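Ethylbenzene dehydrogenase alpha-subunit (Aromatoleum aromaticum, PDB 2IVF) belongs to the molybdopterin oxidoreductase family and holds a molybdenum atom, two pterin guanine dinucleotide ligands and an iron/sulfur cluster alongside beta and gamma subunits. Local coordinates at residues Arg638-Met644 with Trp921-Gln925; Ala166-Ile170 with Asp647-Pro651. One frame throughout, in Å; residues are numbered along the deposited sequence.

Contact 1: Arg638-Met644 with Trp921-Gln925; sequences RMSSSAM and WDAHQ. With MD1 (phosphoric acid 4-(2-amino-4-oxo-3,4,5,6,-tetrahydro-pteridin-6-yl)-2-hydroxy-3,4-dimercapto-but-3-en-yl ester guanylate ester), chain N.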
loop_
_atom_site.group_PDB
_atom_site.type_symbol
_atom_site.label_atom_id
_atom_site.label_comp_id
_atom_site.label_asym_id
_atom_site.label_seq_id
_atom_site.Cartn_x
_atom_site.Cartn_y
_atom_site.Cartn_z
ATOM N N ARG A 638 -15.053 4.925 -9.598
ATOM C CA ARG A 638 -14.113 5.983 -9.398
ATOM C C ARG A 638 -13.808 6.657 -10.757
ATOM O O ARG A 638 -13.861 6.017 -11.820
ATOM C CB ARG A 638 -12.876 5.333 -8.766
ATOM C CG ARG A 638 -11.700 6.184 -8.432
ATOM C CD ARG A 638 -10.483 5.292 -8.075
ATOM N NE ARG A 638 -9.901 4.803 -9.312
ATOM C CZ ARG A 638 -8.959 5.437 -10.006
ATOM N NH1 ARG A 638 -8.440 6.594 -9.592
ATOM N NH2 ARG A 638 -8.566 4.926 -11.137
ATOM N N MET A 639 -13.534 7.959 -10.724
ATOM C CA MET A 639 -13.194 8.675 -11.950
ATOM C C MET A 639 -11.719 8.448 -12.269
ATOM O O MET A 639 -10.831 9.232 -11.892
ATOM C CB MET A 639 -13.551 10.149 -11.900
ATOM C CG MET A 639 -13.299 10.820 -13.217
ATOM S SD MET A 639 -14.366 10.211 -14.542
ATOM C CE MET A 639 -15.922 10.998 -14.187
ATOM N N SER A 640 -11.466 7.313 -12.917
ATOM C CA SER A 640 -10.116 6.952 -13.348
ATOM C C SER A 640 -9.690 7.842 -14.480
ATOM O O SER A 640 -10.510 8.470 -15.118
ATOM C CB SER A 640 -10.068 5.485 -13.810
ATOM O OG SER A 640 -10.750 5.304 -15.021
ATOM N N SER A 641 -8.387 7.879 -14.729
ATOM C CA SER A 641 -7.869 8.636 -15.829
ATOM C C SER A 641 -8.454 8.146 -17.133
ATOM O O SER A 641 -8.740 8.961 -18.031
ATOM C CB SER A 641 -6.336 8.571 -15.853
ATOM O OG SER A 641 -5.901 7.264 -16.052
ATOM N N SER A 642 -8.670 6.829 -17.256
ATOM C CA SER A 642 -9.249 6.294 -18.511
ATOM C C SER A 642 -10.736 6.607 -18.683
ATOM O O SER A 642 -11.193 6.850 -19.811
ATOM C CB SER A 642 -8.985 4.782 -18.679
ATOM O OG SER A 642 -7.600 4.510 -18.514
ATOM N N ALA A 643 -11.484 6.569 -17.582
ATOM C CA ALA A 643 -12.897 6.951 -17.564
ATOM C C ALA A 643 -13.104 8.386 -18.009
ATOM O O ALA A 643 -14.143 8.722 -18.563
ATOM C CB ALA A 643 -13.517 6.723 -16.136
ATOM N N MET A 644 -12.110 9.244 -17.766
ATOM C CA MET A 644 -12.169 10.625 -18.234
ATOM C C MET A 644 -12.274 10.733 -19.740
ATOM O O MET A 644 -12.701 11.755 -20.258
ATOM C CB MET A 644 -10.997 11.427 -17.674
ATOM C CG MET A 644 -11.196 11.718 -16.172
ATOM S SD MET A 644 -12.564 12.858 -15.897
ATOM C CE MET A 644 -11.942 14.403 -16.603
ATOM N N TRP A 921 1.332 5.364 -10.734
ATOM C CA TRP A 921 0.350 6.363 -10.348
ATOM C C TRP A 921 -0.709 6.415 -11.439
ATOM O O TRP A 921 -0.453 5.989 -12.593
ATOM C CB TRP A 921 1.027 7.740 -10.239
ATOM C CG TRP A 921 2.117 7.736 -9.199
ATOM C CD1 TRP A 921 3.449 7.582 -9.417
ATOM C CD2 TRP A 921 1.944 7.814 -7.784
ATOM N NE1 TRP A 921 4.150 7.624 -8.215
ATOM C CE2 TRP A 921 3.242 7.772 -7.197
ATOM C CE3 TRP A 921 0.841 8.009 -6.962
ATOM C CZ2 TRP A 921 3.445 7.821 -5.825
ATOM C CZ3 TRP A 921 1.039 8.058 -5.616
ATOM C CH2 TRP A 921 2.319 7.959 -5.049
ATOM N N ASP A 922 -1.891 6.930 -11.111
ATOM C CA ASP A 922 -2.901 7.070 -12.144
ATOM C C ASP A 922 -2.505 8.220 -13.019
ATOM O O ASP A 922 -1.895 9.169 -12.548
ATOM C CB ASP A 922 -4.278 7.283 -11.522
ATOM C CG ASP A 922 -5.417 6.855 -12.429
ATOM O OD1 ASP A 922 -5.223 6.631 -13.660
ATOM O OD2 ASP A 922 -6.544 6.821 -11.866
ATOM N N ALA A 923 -2.871 8.158 -14.298
ATOM C CA ALA A 923 -2.381 9.128 -15.288
ATOM C C ALA A 923 -2.767 10.588 -15.034
ATOM O O ALA A 923 -1.970 11.490 -15.310
ATOM C CB ALA A 923 -2.767 8.721 -16.680
ATOM N N HIS A 924 -3.963 10.833 -14.485
ATOM C CA HIS A 924 -4.404 12.210 -14.249
ATOM C C HIS A 924 -3.861 12.774 -12.927
ATOM O O HIS A 924 -4.285 13.862 -12.438
ATOM C CB HIS A 924 -5.921 12.362 -14.404
ATOM C CG HIS A 924 -6.746 11.464 -13.535
ATOM N ND1 HIS A 924 -6.208 10.464 -12.751
ATOM C CD2 HIS A 924 -8.089 11.394 -13.369
ATOM C CE1 HIS A 924 -7.184 9.840 -12.119
ATOM N NE2 HIS A 924 -8.333 10.386 -12.472
ATOM N N GLN A 925 -2.915 12.046 -12.327
ATOM C CA GLN A 925 -2.098 12.602 -11.239
ATOM C C GLN A 925 -0.835 13.308 -11.746
ATOM O O GLN A 925 -0.066 13.899 -10.956
ATOM C CB GLN A 925 -1.662 11.513 -10.266
ATOM C CG GLN A 925 -2.799 10.747 -9.632
ATOM C CD GLN A 925 -2.305 9.777 -8.596
ATOM O OE1 GLN A 925 -2.193 8.549 -8.853
ATOM N NE2 GLN A 925 -2.011 10.300 -7.418
HETATM P PB MD1 N . -5.650 -1.930 -13.662
HETATM O O3B MD1 N . -5.716 -1.025 -12.366
HETATM O O1B MD1 N . -6.429 -3.161 -13.373
HETATM O O2B MD1 N . -5.817 -1.155 -14.912
HETATM O O3A MD1 N . -4.119 -2.346 -13.661
HETATM C C10 MD1 N . -3.629 -3.527 -12.989
HETATM C C11 MD1 N . -2.117 -3.413 -13.106
HETATM O O11 MD1 N . -1.763 -2.429 -12.075
HETATM C C12 MD1 N . -1.465 -4.724 -12.756
HETATM S S12 MD1 N . -2.308 -5.959 -11.926
HETATM C C13 MD1 N . -0.141 -4.954 -13.029
HETATM S S13 MD1 N . 0.633 -6.391 -12.602
HETATM C C14 MD1 N . 0.709 -3.975 -13.745
HETATM N N15 MD1 N . 1.857 -3.455 -13.083
HETATM C C16 MD1 N . 2.609 -2.453 -13.639
HETATM C C15 MD1 N . 3.773 -2.095 -12.985
HETATM O O14 MD1 N . 4.139 -2.672 -11.926
HETATM N N17 MD1 N . 4.434 -1.044 -13.534
HETATM C C17 MD1 N . 4.001 -0.432 -14.711
HETATM N N16 MD1 N . 4.742 0.567 -15.169
HETATM N N18 MD1 N . 2.889 -0.840 -15.344
HETATM C C20 MD1 N . 2.205 -1.837 -14.826
HETATM N N8 MD1 N . 1.108 -2.288 -15.488
HETATM C C7 MD1 N . 0.220 -3.313 -15.010
HETATM P PA MD1 N . -6.415 0.389 -12.045
HETATM O O1A MD1 N . -6.601 0.396 -10.562
HETATM O O2A MD1 N . -5.569 1.455 -12.626
HETATM O "O5'" MD1 N . -7.813 0.379 -12.780
HETATM C "C5'" MD1 N . -8.808 -0.478 -12.232
HETATM C "C4'" MD1 N . -10.060 0.275 -12.046
HETATM O "O4'" MD1 N . -10.899 -0.638 -11.347
HETATM C "C1'" MD1 N . -11.760 0.195 -10.572
HETATM N N9 MD1 N . -12.437 -0.495 -9.465
HETATM C C4 MD1 N . -13.718 -0.831 -9.498
HETATM N N3 MD1 N . -14.631 -0.661 -10.484
HETATM C C2 MD1 N . -15.882 -1.090 -10.319
HETATM N N2 MD1 N . -16.802 -0.938 -11.309
HETATM N N1 MD1 N . -16.229 -1.627 -9.095
HETATM C C6 MD1 N . -15.356 -1.827 -8.053
HETATM O O6 MD1 N . -15.754 -2.381 -7.029
HETATM C C5 MD1 N . -14.029 -1.419 -8.260
HETATM N N7 MD1 N . -12.925 -1.411 -7.521
HETATM C C8 MD1 N . -11.966 -0.858 -8.269
HETATM C "C2'" MD1 N . -10.845 1.278 -10.009
HETATM O "O2'" MD1 N . -11.539 2.499 -9.653
HETATM C "C3'" MD1 N . -9.795 1.464 -11.115
HETATM O "O3'" MD1 N . -9.982 2.708 -11.841
#
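At the ribose of the MD1 guanosine, part of the dinucleotide pocket, the loop 638-644 meets the loop 921-925 through a polar, buried contact. The guanidinium of Arg638 joins ligand and protein: NE donates to MD1 O2' at 2.8 Å and NH2 to MD1 O3' at 2.7 Å, while NH1 and NH2 of Arg638 both reach OD2 of Asp922, at 3.0 and 2.9 Å, in a salt bridge. This sharing between ribose hydroxyls and carboxylate is consistent with Asp922 helping to position the guanidinium; OD1 of Asp922 accepts a 2.6 Å hydrogen bond from Ser641 OG. Beside it, His924 NE2 donates to the backbone O of Met639 at 2.8 Å, near the plane of the ring, and Ser641 CB lies over a face of the same imidazole, 3.8 Å from its centroid, as a CH-pi contact. Ser640 turns its CB away from 921-925; its OG accepts from Ala643 N at 2.9 Å, an ST motif at the start of the turn that leads into the 3-10 segment, and its CB lies 3.4 Å from MD1 O3'. Asn609 adds hydrogen bonds to Ser641 and Asp922, just before helix 610-613, whose Met611 packs on Ser641 and Ala923. The loop 638-644 runs from strand 631-636 to strand 648-651, with Trp158 of strand 158-160 against Met639 and Met644, whereas 921-925 follows barrel strand 915-917.

Contact 2: Ala166-Ile170 with Asp647-Pro651; sequences AAGDI and DIVLP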
loop_
_atom_site.group_PDB
_atom_site.type_symbol
_atom_site.label_atom_id
_atom_site.label_comp_id
_atom_site.label_asym_id
_atom_site.label_seq_id
_atom_site.Cartn_x
_atom_site.Cartn_y
_atom_site.Cartn_z
ATOM N N ALA A 166 -28.176 5.866 -20.680
ATOM C CA ALA A 166 -26.764 5.415 -20.738
ATOM C C ALA A 166 -26.641 3.968 -21.248
ATOM O O ALA A 166 -25.918 3.693 -22.213
ATOM C CB ALA A 166 -26.106 5.597 -19.392
ATOM N N ALA A 167 -27.419 3.061 -20.667
ATOM C CA ALA A 167 -27.443 1.673 -21.142
ATOM C C ALA A 167 -27.986 1.579 -22.559
ATOM O O ALA A 167 -27.533 0.750 -23.346
ATOM C CB ALA A 167 -28.258 0.796 -20.185
ATOM N N GLY A 168 -28.951 2.434 -22.891
ATOM C CA GLY A 168 -29.496 2.520 -24.248
ATOM C C GLY A 168 -28.459 2.939 -25.285
ATOM O O GLY A 168 -28.376 2.348 -26.374
ATOM N N ASP A 169 -27.659 3.949 -24.962
ATOM C CA ASP A 169 -26.620 4.393 -25.917
ATOM C C ASP A 169 -25.600 3.302 -26.094
ATOM O O ASP A 169 -25.105 3.073 -27.194
ATOM C CB ASP A 169 -25.869 5.638 -25.447
ATOM C CG ASP A 169 -26.720 6.892 -25.463
ATOM O OD1 ASP A 169 -27.849 6.860 -25.987
ATOM O OD2 ASP A 169 -26.222 7.913 -24.941
ATOM N N ILE A 170 -25.248 2.644 -24.999
ATOM C CA ILE A 170 -24.291 1.566 -25.082
ATOM C C ILE A 170 -24.818 0.442 -25.965
ATOM O O ILE A 170 -24.092 -0.082 -26.825
ATOM C CB ILE A 170 -23.941 1.014 -23.696
ATOM C CG1 ILE A 170 -23.204 2.088 -22.894
ATOM C CG2 ILE A 170 -23.116 -0.258 -23.854
ATOM C CD1 ILE A 170 -23.144 1.837 -21.378
ATOM N N ASP A 647 -17.175 7.913 -23.191
ATOM C CA ASP A 647 -18.379 8.551 -23.627
ATOM C C ASP A 647 -19.457 8.430 -22.592
ATOM O O ASP A 647 -20.281 9.320 -22.482
ATOM C CB ASP A 647 -18.845 7.933 -24.928
ATOM C CG ASP A 647 -17.775 7.978 -25.981
ATOM O OD1 ASP A 647 -17.169 9.064 -26.192
ATOM O OD2 ASP A 647 -17.538 6.922 -26.582
ATOM N N ILE A 648 -19.446 7.319 -21.852
ATOM C CA ILE A 648 -20.468 7.000 -20.872
ATOM C C ILE A 648 -19.757 6.390 -19.669
ATOM O O ILE A 648 -18.922 5.491 -19.818
ATOM C CB ILE A 648 -21.493 5.956 -21.437
ATOM C CG1 ILE A 648 -22.301 6.505 -22.601
ATOM C CG2 ILE A 648 -22.440 5.472 -20.320
ATOM C CD1 ILE A 648 -23.219 7.678 -22.276
ATOM N N VAL A 649 -20.067 6.873 -18.472
ATOM C CA VAL A 649 -19.556 6.263 -17.263
ATOM C C VAL A 649 -20.761 5.819 -16.444
ATOM O O VAL A 649 -21.676 6.630 -16.175
ATOM C CB VAL A 649 -18.669 7.239 -16.478
ATOM C CG1 VAL A 649 -18.166 6.591 -15.176
ATOM C CG2 VAL A 649 -17.489 7.723 -17.361
ATOM N N LEU A 650 -20.756 4.530 -16.059
ATOM C CA LEU A 650 -21.859 3.908 -15.332
ATOM C C LEU A 650 -21.419 3.698 -13.893
ATOM O O LEU A 650 -20.377 3.050 -13.662
ATOM C CB LEU A 650 -22.154 2.558 -15.931
ATOM C CG LEU A 650 -22.619 2.570 -17.377
ATOM C CD1 LEU A 650 -22.854 1.154 -17.810
ATOM C CD2 LEU A 650 -23.864 3.436 -17.549
ATOM N N PRO A 651 -22.148 4.254 -12.926
ATOM C CA PRO A 651 -21.633 4.163 -11.539
ATOM C C PRO A 651 -21.872 2.810 -10.870
ATOM O O PRO A 651 -22.963 2.302 -10.938
ATOM C CB PRO A 651 -22.436 5.221 -10.795
ATOM C CG PRO A 651 -23.762 5.243 -11.489
ATOM C CD PRO A 651 -23.398 5.005 -12.989
#
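Asp647 leads into strand 648-651 and is itself out of reach of the helical segment 166-170. Ile648 comes next and turns its CB toward helix 163-181. Its CG2 lies 3.8 Å from Ala166 CB and 3.9 Å from Ile170 CD1, so this branch sits against two residues one helical turn apart, while its CD1 comes within 4.0 Å of Asp169 OD2. That carboxylate finds its polar partner in Lys148 of the adjoining strand 147-149, with which it forms a salt bridge. Val649 points away from the helix, as strand alternation requires, and Leu650 returns to the helical side: its CD2 approaches Ala166 CB to 3.6 Å and its CD1 approaches Ile170 CD1 to 3.6 Å. Pro651 then carries the strand beyond the reach of 166-170. The axes of the short segments pass 9.3 Å apart, with 132° between their N-to-C directions, so the helix runs obliquely across one face of the mixed sheet. Small Ala166 is the residue of closest backbone approach, its CA 6.5 Å from that of Ile648. Ile694 of helix 687-704 covers Ile170 and Leu650 as well, and Phe633 of strand 631-636 widens the apolar layer. With no hydrogen bond between the two segments, their association rests on van der Waals fit and the burial of aliphatic side chains, as in the helix-to-sheet interface of an alpha/beta domain.

From the N terminus, helix 163-181 supplies 166-170, and the chain travels 476 residues before 647-651 returns to it and closes contact 2. Just before that return it has passed through 638-644, which is followed by a further 276 residues before 921-925 closes contact 1; the two loops therefore cross. Contact 2 joins a helix to the mixed sheet within the molybdopterin oxidoreductase part of the chain, whereas contact 1 joins that same part to the dinucleotide-binding domain at the ligand. Their centres are about 18 Å apart, yet they touch where Ala643 O meets Val649 CG2 at 3.7 Å, so the two contacts meet where the chain passes from 638-644, the loop at MD1, into strand 648-651.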